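Local structure of uncharacterized protein (Arthrobacter sp., 3BL4) at residues Thr25-Gly29 with Ala30-Ala34. The protein is of unknown function but belongs to a family placed in the STAS clan, and assembles as a pair of identical chains. Residues are numbered along the deposited sequence; the frame is centred on the assembly and turned at random.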
ATOM      1  N   THR A  25     -12.147   6.122 -11.067  1.00 27.08           N
ATOM      2  CA  THR A  25     -11.402   5.412 -12.088  1.00 27.05           C
ATOM      3  C   THR A  25      -9.924   5.602 -11.790  1.00 26.76           C
ATOM      4  O   THR A  25      -9.377   6.691 -11.972  1.00 26.03           O
ATOM      5  CB  THR A  25     -11.771   5.901 -13.505  1.00 27.09           C
ATOM      6  OG1 THR A  25     -13.065   5.392 -13.837  1.00 31.21           O
ATOM      7  CG2 THR A  25     -10.776   5.389 -14.540  1.00 29.58           C
ATOM      8  N   TRP A  26      -9.309   4.542 -11.270  1.00 25.99           N
ATOM      9  CA  TRP A  26      -7.908   4.551 -10.897  1.00 26.22           C
ATOM     10  C   TRP A  26      -7.368   3.131 -11.018  1.00 27.63           C
ATOM     11  O   TRP A  26      -7.987   2.216 -10.517  1.00 28.51           O
ATOM     12  CB  TRP A  26      -7.665   5.064  -9.455  1.00 25.51           C
ATOM     13  CG  TRP A  26      -6.189   5.135  -9.197  1.00 25.19           C
ATOM     14  CD1 TRP A  26      -5.352   6.176  -9.502  1.00 24.05           C
ATOM     15  CD2 TRP A  26      -5.349   4.076  -8.707  1.00 22.35           C
ATOM     16  NE1 TRP A  26      -4.057   5.837  -9.202  1.00 25.04           N
ATOM     17  CE2 TRP A  26      -4.028   4.553  -8.717  1.00 20.68           C
ATOM     18  CE3 TRP A  26      -5.592   2.771  -8.256  1.00 24.37           C
ATOM     19  CZ2 TRP A  26      -2.945   3.771  -8.278  1.00 25.12           C
ATOM     20  CZ3 TRP A  26      -4.513   1.998  -7.823  1.00 24.95           C
ATOM     21  CH2 TRP A  26      -3.216   2.502  -7.834  1.00 24.10           C
ATOM     22  N   PRO A  27      -6.220   2.945 -11.700  1.00 29.58           N
ATOM     23  CA  PRO A  27      -5.474   3.947 -12.451  1.00 31.74           C
ATOM     24  C   PRO A  27      -6.175   4.213 -13.770  1.00 34.06           C
ATOM     25  O   PRO A  27      -7.013   3.417 -14.188  1.00 34.56           O
ATOM     26  CB  PRO A  27      -4.105   3.287 -12.681  1.00 30.67           C
ATOM     27  CG  PRO A  27      -4.137   2.019 -11.987  1.00 27.75           C
ATOM     28  CD  PRO A  27      -5.563   1.641 -11.782  1.00 29.09           C
ATOM     29  N   ARG A  28      -5.851   5.333 -14.399  1.00 38.82           N
ATOM     30  CA  ARG A  28      -6.486   5.701 -15.655  1.00 42.85           C
ATOM     31  C   ARG A  28      -5.908   4.886 -16.825  1.00 45.14           C
ATOM     32  O   ARG A  28      -6.604   4.649 -17.817  1.00 46.76           O
ATOM     33  CB  ARG A  28      -6.335   7.209 -15.906  1.00 43.75           C
ATOM     34  CG  ARG A  28      -7.029   8.094 -14.856  1.00 47.28           C
ATOM     35  CD  ARG A  28      -8.545   8.166 -15.048  1.00 46.16           C
ATOM     36  N   GLY A  29      -4.647   4.467 -16.701  1.00 46.15           N
ATOM     37  CA  GLY A  29      -3.994   3.628 -17.711  1.00 47.50           C
ATOM     38  C   GLY A  29      -2.926   2.714 -17.133  1.00 48.54           C
ATOM     39  O   GLY A  29      -3.064   2.215 -16.012  1.00 48.03           O
ATOM     40  N   ALA A  30      -1.860   2.492 -17.904  1.00 48.85           N
ATOM     41  CA  ALA A  30      -0.764   1.627 -17.482  1.00 48.68           C
ATOM     42  C   ALA A  30       0.267   2.350 -16.612  1.00 48.58           C
ATOM     43  O   ALA A  30       1.154   1.703 -16.057  1.00 49.20           O
ATOM     44  CB  ALA A  30      -0.094   1.007 -18.685  1.00 47.55           C
ATOM     45  N   ALA A  31       0.161   3.676 -16.497  1.00 47.53           N
ATOM     46  CA  ALA A  31       1.080   4.450 -15.651  1.00 46.34           C
ATOM     47  C   ALA A  31       0.627   4.368 -14.196  1.00 44.63           C
ATOM     48  O   ALA A  31      -0.549   4.600 -13.903  1.00 46.53           O
ATOM     49  CB  ALA A  31       1.152   5.903 -16.109  1.00 45.08           C
ATOM     50  N   ILE A  32       1.550   4.016 -13.299  1.00 40.98           N
ATOM     51  CA  ILE A  32       1.258   3.924 -11.870  1.00 38.78           C
ATOM     52  C   ILE A  32       2.275   4.710 -11.068  1.00 36.70           C
ATOM     53  O   ILE A  32       3.423   4.305 -10.986  1.00 36.58           O
ATOM     54  CB  ILE A  32       1.285   2.463 -11.343  1.00 37.83           C
ATOM     55  CG1 ILE A  32       0.220   1.606 -12.026  1.00 39.06           C
ATOM     56  CG2 ILE A  32       1.082   2.450  -9.828  1.00 37.95           C
ATOM     57  CD1 ILE A  32       0.789   0.478 -12.849  1.00 41.51           C
ATOM     58  N   THR A  33       1.861   5.825 -10.469  1.00 34.38           N
ATOM     59  CA  THR A  33       2.745   6.569  -9.582  1.00 32.03           C
ATOM     60  C   THR A  33       2.111   6.793  -8.215  1.00 30.56           C
ATOM     61  O   THR A  33       0.896   6.802  -8.079  1.00 29.64           O
ATOM     62  CB  THR A  33       3.182   7.940 -10.194  1.00 33.54           C
ATOM     63  OG1 THR A  33       2.134   8.909 -10.043  1.00 32.84           O
ATOM     64  CG2 THR A  33       3.569   7.795 -11.676  1.00 28.07           C
ATOM     65  N   ALA A  34       2.954   6.977  -7.206  1.00 29.40           N
ATOM     66  CA  ALA A  34       2.496   7.272  -5.857  1.00 28.30           C
ATOM     67  C   ALA A  34       1.739   8.597  -5.821  1.00 27.90           C
ATOM     68  O   ALA A  34       0.689   8.702  -5.185  1.00 28.66           O
ATOM     69  CB  ALA A  34       3.683   7.318  -4.905  1.00 29.03           C
TER
HETATM   70  O   HOH W   1      -2.787   6.078 -15.009  1.00 34.34           O
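Gly-29 and Ala-30 form the crest of a loop whose two limbs are joined by a water molecule, a worked example of how a turn lacking a direct hydrogen bond between its limbs can still be closed. The N-H of Gly-29 is given to the water at 3.0 Å from N to the water oxygen, and the same water donates to Ala-31 O at 2.9 Å. Gly-29 itself is extended in both backbone torsions (phi -151°, psi -145°), a combination that glycine reaches more readily than other residues; the bends lie at its neighbours, Arg-28 and Ala-30. Ala-30 directs its CB away from 25-29 overall.

Between Pro-27 and the pair Ala-31 and Ile-32 the contact is mainly van der Waals. The CB of Pro-27 lies 4.0 Å from Ala-31 O, and the one apolar pair is Pro-27 CG with Ile-32 CG1, a loose approach at 4.4 Å. Ile-32 also packs on Val-72 and Phe-73 of helix 64-73 and on Phe-97 of the second subunit. Pro-27 follows a cis peptide bond, which folds its ring back over the indole of Trp-26: CG sits 3.9 Å above the plane, over the ring centre, a geometry consistent with a CH-pi contact. With CG trans to the backbone N (chi1 -176°), the far end of that indole is carried closer to 30-34, and Phe-98 of the second subunit meets its ring.

Closure between the limbs thus rests on one water and weak apolar contact, so the loop's shape probably depends as much on the cis proline and on packing against helix 64-73 and the second subunit as on bonds within it.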